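Local coordinates for hypothetical nigD-like protein (Bacteroides caccae, PDB 3QWN) that is a NigD-like protein that probably acts as a bacteriocin immunity factor (antitoxin), although its molecular target and mechanism are not established, at residues A[82-85]-A[89-92]; A[110-115]-A[183-188]; A[132-137]-A[141-146]. All coordinates share one frame; numbering follows the deposited sequence.

Interaction 1: residues A[82-85]-A[89-92]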
ATOM      1  N   THR A  82       4.653   7.075  -3.909  1.00 61.84           N
ATOM      2  CA  THR A  82       5.793   6.815  -4.776  1.00 62.97           C
ATOM      3  C   THR A  82       7.055   7.116  -3.952  1.00 67.04           C
ATOM      4  O   THR A  82       7.147   8.222  -3.391  1.00 68.44           O
ATOM      5  CB  THR A  82       5.706   7.612  -6.095  1.00 68.75           C
ATOM      6  OG1 THR A  82       4.515   7.234  -6.790  1.00 67.45           O
ATOM      7  CG2 THR A  82       6.914   7.356  -7.008  1.00 67.54           C
ATOM      8  N   PRO A  83       8.007   6.149  -3.830  1.00 60.30           N
ATOM      9  CA  PRO A  83       9.245   6.438  -3.083  1.00 60.45           C
ATOM     10  C   PRO A  83       9.984   7.641  -3.685  1.00 63.00           C
ATOM     11  O   PRO A  83      10.181   7.716  -4.903  1.00 63.10           O
ATOM     12  CB  PRO A  83      10.061   5.137  -3.224  1.00 62.38           C
ATOM     13  CG  PRO A  83       9.066   4.100  -3.575  1.00 65.38           C
ATOM     14  CD  PRO A  83       8.046   4.792  -4.416  1.00 60.49           C
ATOM     15  N   LYS A  84      10.335   8.604  -2.830  1.00 58.49           N
ATOM     16  CA  LYS A  84      11.002   9.825  -3.243  1.00 60.43           C
ATOM     17  C   LYS A  84      12.175  10.137  -2.304  1.00 66.24           C
ATOM     18  O   LYS A  84      12.064   9.869  -1.105  1.00 63.22           O
ATOM     19  CB  LYS A  84      10.004  10.999  -3.294  1.00 62.29           C
ATOM     20  CG  LYS A  84       9.098  11.004  -4.519  1.00 69.73           C
ATOM     21  CD  LYS A  84       7.822  11.790  -4.228  1.00 89.93           C
ATOM     22  CE  LYS A  84       6.732  11.576  -5.267  1.00105.63           C
ATOM     23  NZ  LYS A  84       5.416  12.147  -4.836  1.00112.51           N
ATOM     24  N   PRO A  85      13.308  10.702  -2.822  1.00 67.29           N
ATOM     25  CA  PRO A  85      14.446  11.018  -1.932  1.00 69.44           C
ATOM     26  C   PRO A  85      14.103  12.113  -0.927  1.00 74.65           C
ATOM     27  O   PRO A  85      13.175  12.877  -1.167  1.00 74.70           O
ATOM     28  CB  PRO A  85      15.539  11.473  -2.905  1.00 74.20           C
ATOM     29  CG  PRO A  85      14.796  11.969  -4.105  1.00 78.46           C
ATOM     30  CD  PRO A  85      13.605  11.079  -4.224  1.00 70.77           C
ATOM     31  N   PRO A  89      10.817  17.833  -3.438  1.00 92.61           N
ATOM     32  CA  PRO A  89       9.969  18.949  -2.974  1.00 93.35           C
ATOM     33  C   PRO A  89       8.806  18.570  -2.036  1.00 94.91           C
ATOM     34  O   PRO A  89       8.366  19.448  -1.282  1.00 97.26           O
ATOM     35  CB  PRO A  89       9.420  19.528  -4.281  1.00 96.18           C
ATOM     36  CG  PRO A  89      10.476  19.246  -5.274  1.00102.35           C
ATOM     37  CD  PRO A  89      10.973  17.880  -4.909  1.00 95.90           C
ATOM     38  N   THR A  90       8.303  17.307  -2.062  1.00 85.22           N
ATOM     39  CA  THR A  90       7.211  16.896  -1.159  1.00 81.06           C
ATOM     40  C   THR A  90       7.663  16.938   0.314  1.00 84.72           C
ATOM     41  O   THR A  90       6.828  17.125   1.203  1.00 83.39           O
ATOM     42  CB  THR A  90       6.633  15.497  -1.489  1.00 77.15           C
ATOM     43  OG1 THR A  90       7.668  14.535  -1.669  1.00 78.97           O
ATOM     44  CG2 THR A  90       5.741  15.492  -2.684  1.00 69.75           C
ATOM     45  N   TYR A  91       8.983  16.771   0.562  1.00 81.49           N
ATOM     46  CA  TYR A  91       9.549  16.727   1.913  1.00 80.66           C
ATOM     47  C   TYR A  91      10.195  18.051   2.322  1.00 87.84           C
ATOM     48  O   TYR A  91      10.933  18.090   3.309  1.00 88.70           O
ATOM     49  CB  TYR A  91      10.565  15.562   2.023  1.00 80.14           C
ATOM     50  CG  TYR A  91       9.956  14.204   1.758  1.00 76.11           C
ATOM     51  CD1 TYR A  91       8.793  13.803   2.409  1.00 75.01           C
ATOM     52  CD2 TYR A  91      10.544  13.316   0.858  1.00 75.58           C
ATOM     53  CE1 TYR A  91       8.207  12.571   2.146  1.00 72.93           C
ATOM     54  CE2 TYR A  91       9.973  12.073   0.594  1.00 73.50           C
ATOM     55  CZ  TYR A  91       8.805  11.704   1.246  1.00 78.79           C
ATOM     56  OH  TYR A  91       8.213  10.494   0.993  1.00 79.26           O
ATOM     57  N   ARG A  92       9.875  19.135   1.598  1.00 87.15           N
ATOM     58  CA  ARG A  92      10.412  20.482   1.818  1.00 90.81           C
ATOM     59  C   ARG A  92      10.226  20.978   3.268  1.00 93.99           C
ATOM     60  O   ARG A  92      11.160  21.572   3.837  1.00 95.32           O
ATOM     61  CB  ARG A  92       9.757  21.479   0.850  1.00 93.93           C
ATOM     62  CG  ARG A  92      10.700  22.031  -0.212  1.00111.73           C
ATOM     63  CD  ARG A  92      10.130  23.291  -0.856  1.00127.31           C
ATOM     64  NE  ARG A  92       8.974  23.005  -1.714  1.00129.33           N
ATOM     65  CZ  ARG A  92       9.033  22.869  -3.036  1.00138.87           C
ATOM     66  NH1 ARG A  92      10.193  22.985  -3.670  1.00125.93           N
ATOM     67  NH2 ARG A  92       7.936  22.598  -3.730  1.00122.03           N
TER
HETATM   68  O   HOH W   1       6.218   9.448  -1.120  1.00 64.03           O

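Interaction 2: residues A[110-115]-A[183-188]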
ATOM      1  N   GLY A 110       3.460  -6.204  -7.922  1.00 57.46           N
ATOM      2  CA  GLY A 110       4.232  -5.011  -8.247  1.00 57.33           C
ATOM      3  C   GLY A 110       4.300  -3.955  -7.167  1.00 58.55           C
ATOM      4  O   GLY A 110       4.844  -2.877  -7.400  1.00 58.99           O
ATOM      5  N   TYR A 111       3.759  -4.254  -5.976  1.00 52.63           N
ATOM      6  CA  TYR A 111       3.769  -3.336  -4.844  1.00 49.60           C
ATOM      7  C   TYR A 111       4.388  -3.947  -3.576  1.00 51.47           C
ATOM      8  O   TYR A 111       4.484  -5.178  -3.440  1.00 49.54           O
ATOM      9  CB  TYR A 111       2.342  -2.927  -4.503  1.00 48.10           C
ATOM     10  CG  TYR A 111       1.557  -2.243  -5.592  1.00 49.76           C
ATOM     11  CD1 TYR A 111       1.571  -0.856  -5.721  1.00 51.79           C
ATOM     12  CD2 TYR A 111       0.684  -2.963  -6.401  1.00 51.04           C
ATOM     13  CE1 TYR A 111       0.826  -0.210  -6.710  1.00 49.97           C
ATOM     14  CE2 TYR A 111      -0.099  -2.330  -7.363  1.00 52.62           C
ATOM     15  CZ  TYR A 111      -0.035  -0.949  -7.508  1.00 63.48           C
ATOM     16  OH  TYR A 111      -0.847  -0.321  -8.433  1.00 70.16           O
ATOM     17  N   LEU A 112       4.752  -3.062  -2.621  1.00 46.45           N
ATOM     18  CA  LEU A 112       5.117  -3.415  -1.262  1.00 44.53           C
ATOM     19  C   LEU A 112       3.855  -3.055  -0.444  1.00 48.06           C
ATOM     20  O   LEU A 112       3.588  -1.876  -0.237  1.00 48.38           O
ATOM     21  CB  LEU A 112       6.408  -2.714  -0.769  1.00 45.47           C
ATOM     22  CG  LEU A 112       6.734  -2.918   0.731  1.00 49.17           C
ATOM     23  CD1 LEU A 112       7.233  -4.338   1.017  1.00 48.37           C
ATOM     24  CD2 LEU A 112       7.706  -1.855   1.251  1.00 50.66           C
ATOM     25  N   ASN A 113       3.023  -4.059  -0.091  1.00 42.94           N
ATOM     26  CA  ASN A 113       1.757  -3.828   0.616  1.00 41.50           C
ATOM     27  C   ASN A 113       1.918  -3.906   2.117  1.00 40.08           C
ATOM     28  O   ASN A 113       2.748  -4.649   2.614  1.00 38.96           O
ATOM     29  CB  ASN A 113       0.674  -4.814   0.171  1.00 40.92           C
ATOM     30  CG  ASN A 113       0.697  -5.032  -1.303  1.00 46.04           C
ATOM     31  OD1 ASN A 113       0.260  -4.204  -2.045  1.00 34.42           O
ATOM     32  ND2 ASN A 113       1.382  -6.050  -1.761  1.00 42.59           N
HETATM   33  N   MSE A 114       1.156  -3.101   2.822  1.00 34.56           N
HETATM   34  CA  MSE A 114       1.206  -3.099   4.262  1.00 34.40           C
HETATM   35  C   MSE A 114      -0.072  -2.594   4.840  1.00 40.42           C
HETATM   36  O   MSE A 114      -0.735  -1.717   4.265  1.00 38.50           O
HETATM   37  CB  MSE A 114       2.412  -2.312   4.848  1.00 36.60           C
HETATM   38  CG  MSE A 114       2.340  -0.795   4.725  1.00 42.59           C
HETATM   39 SE   MSE A 114       4.118   0.015   5.106  0.75 50.86          SE
HETATM   40  CE  MSE A 114       5.033  -0.586   3.489  1.00 46.71           C
ATOM     41  N   ILE A 115      -0.398  -3.186   6.001  1.00 38.35           N
ATOM     42  CA  ILE A 115      -1.505  -2.822   6.866  1.00 36.30           C
ATOM     43  C   ILE A 115      -0.862  -2.221   8.104  1.00 41.79           C
ATOM     44  O   ILE A 115      -0.043  -2.872   8.763  1.00 42.37           O
ATOM     45  CB  ILE A 115      -2.422  -4.011   7.196  1.00 36.47           C
ATOM     46  CG1 ILE A 115      -2.967  -4.672   5.912  1.00 35.19           C
ATOM     47  CG2 ILE A 115      -3.533  -3.554   8.127  1.00 36.48           C
ATOM     48  CD1 ILE A 115      -3.779  -5.976   6.162  1.00 27.22           C
ATOM     49  N   ILE A 183      14.426  -4.736  -0.783  1.00 57.71           N
ATOM     50  CA  ILE A 183      13.785  -3.580  -0.160  1.00 56.99           C
ATOM     51  C   ILE A 183      13.951  -3.717   1.345  1.00 58.96           C
ATOM     52  O   ILE A 183      13.550  -4.732   1.915  1.00 57.31           O
ATOM     53  CB  ILE A 183      12.298  -3.400  -0.583  1.00 58.56           C
ATOM     54  CG1 ILE A 183      12.191  -3.184  -2.121  1.00 60.26           C
ATOM     55  CG2 ILE A 183      11.612  -2.261   0.211  1.00 56.54           C
ATOM     56  CD1 ILE A 183      11.069  -3.895  -2.719  1.00 68.90           C
ATOM     57  N   LYS A 184      14.560  -2.705   1.975  1.00 54.84           N
ATOM     58  CA  LYS A 184      14.756  -2.643   3.419  1.00 53.98           C
ATOM     59  C   LYS A 184      13.896  -1.490   3.951  1.00 57.31           C
ATOM     60  O   LYS A 184      14.205  -0.319   3.726  1.00 59.99           O
ATOM     61  CB  LYS A 184      16.233  -2.493   3.763  1.00 58.89           C
ATOM     62  CG  LYS A 184      17.036  -3.736   3.427  1.00 63.51           C
ATOM     63  CD  LYS A 184      18.450  -3.613   3.918  1.00 71.19           C
ATOM     64  CE  LYS A 184      19.301  -4.778   3.478  1.00 68.62           C
ATOM     65  NZ  LYS A 184      20.624  -4.735   4.128  1.00 86.32           N
ATOM     66  N   PHE A 185      12.781  -1.839   4.592  1.00 49.72           N
ATOM     67  CA  PHE A 185      11.795  -0.893   5.091  1.00 46.87           C
ATOM     68  C   PHE A 185      11.967  -0.599   6.586  1.00 51.67           C
ATOM     69  O   PHE A 185      11.996  -1.512   7.407  1.00 52.20           O
ATOM     70  CB  PHE A 185      10.365  -1.411   4.802  1.00 44.86           C
ATOM     71  CG  PHE A 185       9.252  -0.551   5.351  1.00 43.85           C
ATOM     72  CD1 PHE A 185       8.898   0.643   4.725  1.00 44.87           C
ATOM     73  CD2 PHE A 185       8.556  -0.932   6.495  1.00 42.57           C
ATOM     74  CE1 PHE A 185       7.874   1.435   5.242  1.00 43.63           C
ATOM     75  CE2 PHE A 185       7.519  -0.139   7.004  1.00 42.98           C
ATOM     76  CZ  PHE A 185       7.187   1.039   6.371  1.00 40.60           C
ATOM     77  N   LYS A 186      12.058   0.701   6.920  1.00 47.90           N
ATOM     78  CA  LYS A 186      12.152   1.237   8.277  1.00 47.89           C
ATOM     79  C   LYS A 186      10.934   2.101   8.578  1.00 48.98           C
ATOM     80  O   LYS A 186      10.327   2.668   7.664  1.00 47.28           O
ATOM     81  CB  LYS A 186      13.431   2.056   8.457  1.00 53.81           C
ATOM     82  CG  LYS A 186      14.670   1.223   8.754  1.00 59.61           C
ATOM     83  CD  LYS A 186      15.912   2.094   8.898  1.00 64.77           C
ATOM     84  CE  LYS A 186      17.190   1.304   8.760  1.00 74.09           C
ATOM     85  NZ  LYS A 186      18.387   2.112   9.120  1.00 92.92           N
ATOM     86  N   TYR A 187      10.573   2.208   9.855  1.00 45.03           N
ATOM     87  CA  TYR A 187       9.411   3.007  10.285  1.00 44.03           C
ATOM     88  C   TYR A 187       9.537   3.307  11.770  1.00 48.11           C
ATOM     89  O   TYR A 187      10.127   2.506  12.511  1.00 49.19           O
ATOM     90  CB  TYR A 187       8.067   2.264   9.989  1.00 42.22           C
ATOM     91  CG  TYR A 187       7.842   1.022  10.840  1.00 44.44           C
ATOM     92  CD1 TYR A 187       8.567  -0.148  10.615  1.00 46.11           C
ATOM     93  CD2 TYR A 187       6.916   1.024  11.883  1.00 44.61           C
ATOM     94  CE1 TYR A 187       8.385  -1.279  11.416  1.00 44.99           C
ATOM     95  CE2 TYR A 187       6.741  -0.095  12.701  1.00 43.53           C
ATOM     96  CZ  TYR A 187       7.462  -1.249  12.455  1.00 47.39           C
ATOM     97  OH  TYR A 187       7.213  -2.369  13.228  1.00 41.51           O
ATOM     98  N   TYR A 188       8.986   4.444  12.202  1.00 42.29           N
ATOM     99  CA  TYR A 188       8.998   4.808  13.613  1.00 42.43           C
ATOM    100  C   TYR A 188       7.789   4.215  14.290  1.00 46.63           C
ATOM    101  O   TYR A 188       6.689   4.241  13.737  1.00 46.47           O
ATOM    102  CB  TYR A 188       9.072   6.325  13.802  1.00 43.81           C
ATOM    103  CG  TYR A 188      10.475   6.879  13.624  1.00 46.13           C
ATOM    104  CD1 TYR A 188      11.064   6.955  12.361  1.00 48.14           C
ATOM    105  CD2 TYR A 188      11.207   7.348  14.713  1.00 48.10           C
ATOM    106  CE1 TYR A 188      12.338   7.487  12.186  1.00 53.94           C
ATOM    107  CE2 TYR A 188      12.502   7.853  14.554  1.00 51.22           C
ATOM    108  CZ  TYR A 188      13.065   7.924  13.284  1.00 61.31           C
ATOM    109  OH  TYR A 188      14.336   8.431  13.067  1.00 62.91           O
TER

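Interaction 3: residues A[132-137]-A[141-146]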
ATOM      1  N   GLU A 132      13.016   7.529   0.160  1.00 61.78           N
ATOM      2  CA  GLU A 132      13.888   6.637  -0.587  1.00 62.69           C
ATOM      3  C   GLU A 132      15.366   7.019  -0.464  1.00 70.91           C
ATOM      4  O   GLU A 132      15.747   8.191  -0.622  1.00 72.62           O
ATOM      5  CB  GLU A 132      13.461   6.660  -2.065  1.00 64.06           C
ATOM      6  CG  GLU A 132      14.228   5.736  -2.990  1.00 74.31           C
ATOM      7  CD  GLU A 132      13.933   5.985  -4.453  1.00 87.33           C
ATOM      8  OE1 GLU A 132      14.239   7.096  -4.947  1.00 80.41           O
ATOM      9  OE2 GLU A 132      13.397   5.065  -5.109  1.00 75.40           O
ATOM     10  N   ASP A 133      16.199   5.992  -0.227  1.00 68.91           N
ATOM     11  CA  ASP A 133      17.655   6.103  -0.187  1.00 72.18           C
ATOM     12  C   ASP A 133      18.221   5.037  -1.113  1.00 78.91           C
ATOM     13  O   ASP A 133      18.025   3.846  -0.870  1.00 76.62           O
ATOM     14  CB  ASP A 133      18.226   5.998   1.238  1.00 74.27           C
ATOM     15  CG  ASP A 133      19.735   5.806   1.278  1.00 91.34           C
ATOM     16  OD1 ASP A 133      20.446   6.545   0.566  1.00 95.67           O
ATOM     17  OD2 ASP A 133      20.200   4.906   2.004  1.00 97.78           O
ATOM     18  N   LEU A 134      18.895   5.469  -2.191  1.00 79.53           N
ATOM     19  CA  LEU A 134      19.440   4.540  -3.170  1.00 80.17           C
ATOM     20  C   LEU A 134      20.958   4.468  -3.108  1.00 88.47           C
ATOM     21  O   LEU A 134      21.571   3.984  -4.058  1.00 91.30           O
ATOM     22  CB  LEU A 134      18.968   4.923  -4.582  1.00 80.14           C
ATOM     23  CG  LEU A 134      17.468   4.843  -4.846  1.00 81.22           C
ATOM     24  CD1 LEU A 134      17.113   5.512  -6.171  1.00 81.64           C
ATOM     25  CD2 LEU A 134      16.947   3.401  -4.779  1.00 81.23           C
ATOM     26  N   SER A 135      21.566   4.867  -1.967  1.00 85.91           N
ATOM     27  CA  SER A 135      23.028   4.876  -1.768  1.00 88.42           C
ATOM     28  C   SER A 135      23.693   3.496  -1.981  1.00 92.88           C
ATOM     29  O   SER A 135      24.856   3.439  -2.390  1.00 95.54           O
ATOM     30  CB  SER A 135      23.381   5.409  -0.383  1.00 91.95           C
ATOM     31  OG  SER A 135      22.852   4.601   0.654  1.00101.28           O
ATOM     32  N   GLU A 136      22.963   2.403  -1.715  1.00 86.20           N
ATOM     33  CA  GLU A 136      23.470   1.037  -1.869  1.00 86.28           C
ATOM     34  C   GLU A 136      22.909   0.349  -3.120  1.00 91.37           C
ATOM     35  O   GLU A 136      23.246  -0.813  -3.353  1.00 91.45           O
ATOM     36  CB  GLU A 136      23.104   0.168  -0.649  1.00 85.33           C
ATOM     37  CG  GLU A 136      23.633   0.581   0.713  1.00 96.38           C
ATOM     38  CD  GLU A 136      22.942  -0.150   1.858  1.00113.69           C
ATOM     39  OE1 GLU A 136      22.940  -1.405   1.865  1.00113.76           O
ATOM     40  OE2 GLU A 136      22.394   0.538   2.749  1.00 95.46           O
ATOM     41  N   PHE A 137      22.039   1.026  -3.902  1.00 88.81           N
ATOM     42  CA  PHE A 137      21.386   0.417  -5.067  1.00 89.69           C
ATOM     43  C   PHE A 137      22.350  -0.053  -6.160  1.00100.07           C
ATOM     44  O   PHE A 137      22.102  -1.109  -6.745  1.00 99.16           O
ATOM     45  CB  PHE A 137      20.348   1.342  -5.680  1.00 91.12           C
ATOM     46  CG  PHE A 137      19.418   0.650  -6.653  1.00 92.45           C
ATOM     47  CD1 PHE A 137      18.499  -0.288  -6.215  1.00 93.28           C
ATOM     48  CD2 PHE A 137      19.447   0.957  -8.010  1.00 97.74           C
ATOM     49  CE1 PHE A 137      17.631  -0.918  -7.114  1.00 93.48           C
ATOM     50  CE2 PHE A 137      18.574   0.330  -8.909  1.00 99.64           C
ATOM     51  CZ  PHE A 137      17.674  -0.605  -8.455  1.00 94.70           C
ATOM     52  N   GLY A 141      22.006  -3.625  -5.002  1.00 89.51           N
ATOM     53  CA  GLY A 141      20.588  -3.619  -5.359  1.00 85.37           C
ATOM     54  C   GLY A 141      19.629  -3.354  -4.212  1.00 83.35           C
ATOM     55  O   GLY A 141      18.431  -3.646  -4.327  1.00 79.32           O
ATOM     56  N   THR A 142      20.141  -2.788  -3.103  1.00 78.94           N
ATOM     57  CA  THR A 142      19.337  -2.478  -1.923  1.00 75.17           C
ATOM     58  C   THR A 142      18.628  -1.131  -2.092  1.00 77.25           C
ATOM     59  O   THR A 142      19.265  -0.127  -2.426  1.00 79.13           O
ATOM     60  CB  THR A 142      20.202  -2.503  -0.657  1.00 78.80           C
ATOM     61  OG1 THR A 142      20.816  -3.791  -0.534  1.00 77.00           O
ATOM     62  CG2 THR A 142      19.415  -2.168   0.608  1.00 71.51           C
ATOM     63  N   VAL A 143      17.300  -1.133  -1.852  1.00 68.82           N
ATOM     64  CA  VAL A 143      16.440   0.047  -1.839  1.00 66.40           C
ATOM     65  C   VAL A 143      16.050   0.288  -0.376  1.00 66.08           C
ATOM     66  O   VAL A 143      15.347  -0.540   0.220  1.00 61.45           O
ATOM     67  CB  VAL A 143      15.188  -0.096  -2.748  1.00 68.07           C
ATOM     68  CG1 VAL A 143      14.281   1.120  -2.626  1.00 66.27           C
ATOM     69  CG2 VAL A 143      15.576  -0.346  -4.200  1.00 69.28           C
ATOM     70  N   ASN A 144      16.531   1.395   0.203  1.00 62.00           N
ATOM     71  CA  ASN A 144      16.193   1.741   1.577  1.00 60.05           C
ATOM     72  C   ASN A 144      14.956   2.612   1.584  1.00 61.72           C
ATOM     73  O   ASN A 144      14.890   3.604   0.862  1.00 62.58           O
ATOM     74  CB  ASN A 144      17.353   2.410   2.286  1.00 61.53           C
ATOM     75  CG  ASN A 144      18.468   1.454   2.594  1.00 72.25           C
ATOM     76  OD1 ASN A 144      18.326   0.543   3.400  1.00 65.11           O
ATOM     77  ND2 ASN A 144      19.604   1.625   1.937  1.00 75.92           N
HETATM   78  N   MSE A 145      13.940   2.197   2.362  1.00 54.57           N
HETATM   79  CA  MSE A 145      12.668   2.904   2.479  1.00 51.22           C
HETATM   80  C   MSE A 145      12.373   3.248   3.915  1.00 56.30           C
HETATM   81  O   MSE A 145      12.491   2.403   4.793  1.00 57.07           O
HETATM   82  CB  MSE A 145      11.527   2.071   1.909  1.00 50.44           C
HETATM   83  CG  MSE A 145      11.626   1.834   0.427  1.00 57.18           C
HETATM   84 SE   MSE A 145       9.992   1.054  -0.215  0.75 62.66          SE
HETATM   85  CE  MSE A 145      10.551   0.713  -2.049  1.00 61.20           C
ATOM     86  N   LEU A 146      12.022   4.495   4.162  1.00 54.58           N
ATOM     87  CA  LEU A 146      11.641   4.963   5.487  1.00 54.47           C
ATOM     88  C   LEU A 146      10.243   5.507   5.389  1.00 56.85           C
ATOM     89  O   LEU A 146       9.970   6.321   4.508  1.00 56.02           O
ATOM     90  CB  LEU A 146      12.611   6.024   6.037  1.00 56.82           C
ATOM     91  CG  LEU A 146      12.226   6.735   7.357  1.00 60.91           C
ATOM     92  CD1 LEU A 146      12.078   5.730   8.544  1.00 60.54           C
ATOM     93  CD2 LEU A 146      13.256   7.800   7.695  1.00 60.00           C
TER
HETATM   94  O   HOH W   2      20.167   1.659  -0.829  1.00 53.25           O
HETATM   95  O   HOH W   3      22.452  -4.395   2.231  1.00 74.58           O

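Interaction 1: residues A[82-85]-A[89-92]
The ring of Y91 packs against the backbone of K84 and P85 where the edge strand 84-85 of the C-terminal beta sandwich domain leaves its sheet and the chain turns back through a short 3-10 segment at 89-90. Both carbonyl oxygens face the rim of the ring: P85 O lies in the ring plane, 3.3 Å from Y91 CD2, and K84 O is 3.5 Å from Y91 CE2. CB of K84 adds an apolar touch on the same CE2. With its CG anti to the carbonyl carbon (chi1 -77°) and the rest of the chain extended, K84 runs past T90 at about a right angle, bringing CD to 3.8 Å from T90 OG1. That hydroxyl is hydrogen-bonded to D88 in the intervening turn, and it also sits over the centre of one face of the neighbouring Y91 ring. No direct hydrogen bond joins the two segments. Further out, the Y91 ring meets Y148 with the planes about 40° apart, its side chain rests on V131, and its hydroxyl makes a weak hydrogen bond with I130 O. A water completes the link, donating to T82 O at 2.7 Å and lying 3.1 Å from Y91 OH.

Interaction 2: residues A[110-115]-A[183-188]
M114, a selenomethionine, meets F185 in a Met-aromatic contact between the two sheets of the C-terminal beta sandwich domain. Its methyl group makes the CH-pi part of the contact: CE lies over one face of the ring, 4.1 Å from the centroid of F185 and 18° off the normal, displaced toward the rim. The selenium stands more obliquely and approaches the far end of the ring, with M114 SE 3.5 Å from F185 CZ. A bend at chi3 (71°) folds the methyl back over the ring, while F185 reaches across from the other strand. The remaining contacts are purely apolar. L112 CD2 lies 4.1 Å from I183 CG2, the two side chains running antiparallel past one another, and the same methyl is 4.4 Å from F185 CD1. No hydrogen bond crosses, as expected for strands whose axes stand 10.8 Å apart at -30°, the spacing of facing sheets. All four side chains are buried. I105 of strand 101-108 touches both M114 and F185, L164 of strand 158-167 flanks M114, and within the sheet of I183 and F185, M145 and L147 of the adjacent strand 142-150 border them.

Interaction 3: residues A[132-137]-A[141-146]
The F137 ring has T142 O in its plane at the edge, while V143 CG2 approaches obliquely, 3.6 Å from F137 CD1. F137 CG is anti to the backbone N (chi1 -166°), which lays the ring alongside V143. L134 CD2 also packs on V143, so two apolar side chains meet this valine. The D133 carboxylate and the N144 amide lie side by side, their planes only 15° apart. N144 ND2 gives D133 OD2 a weak bond. A straighter one runs from N144 ND2 to E136 OE2 (3.1 Å, 153°), which is met from above its carboxylate plane. Beneath these side chains, D133 and N144 form an antiparallel hydrogen-bonded pair at the end of a beta hairpin: D133 N bonds N144 O at 2.9 Å, and N144 N returns to D133 O at 3.1 Å. E132 and M145 follow as a non-hydrogen-bonded pair. The connection carries the short helix 137-140. D133 OD1 accepts from S135 N in an Asx turn, and S135 OG bonds D133 OD2, which fixes the carboxylate. A water sits between the segments, donating to D133 O and T142 O (2.6 Å) and accepting from E136 N. G141, with positive phi, leaves the helix and makes a weak bond from its N to F137 O. A second water joins E136 OE1 to T142 OG1, whose hydroxyl also bonds N140. The neutral N144 amide shares its N-H donors between the D133 and E136 carboxylates, which probably eases their mutual repulsion while leaving their net charge unchanged.

All three contacts belong to the C-terminal beta sandwich domain, and all reach one mixed sheet, in which strands 84-85, 127-133, 142-150 and 181-190 are successive neighbours. Interactions 1 and 3, with centres 14 Å apart, join through the edge strand: K84 O lies 2.8 Å from E132 N, a probable hydrogen bond, and P83 packs on E132 and M145. Interaction 3 falls within the chain loop closed by interaction 2, and M145 O lies 2.8 Å from K186 N, another probable hydrogen bond. Interactions 1 and 2 do not touch, their nearest atoms being about 8 Å apart. Interaction 2 is the contact whose two segments lie in different sheets, joining this sheet to the three-stranded one.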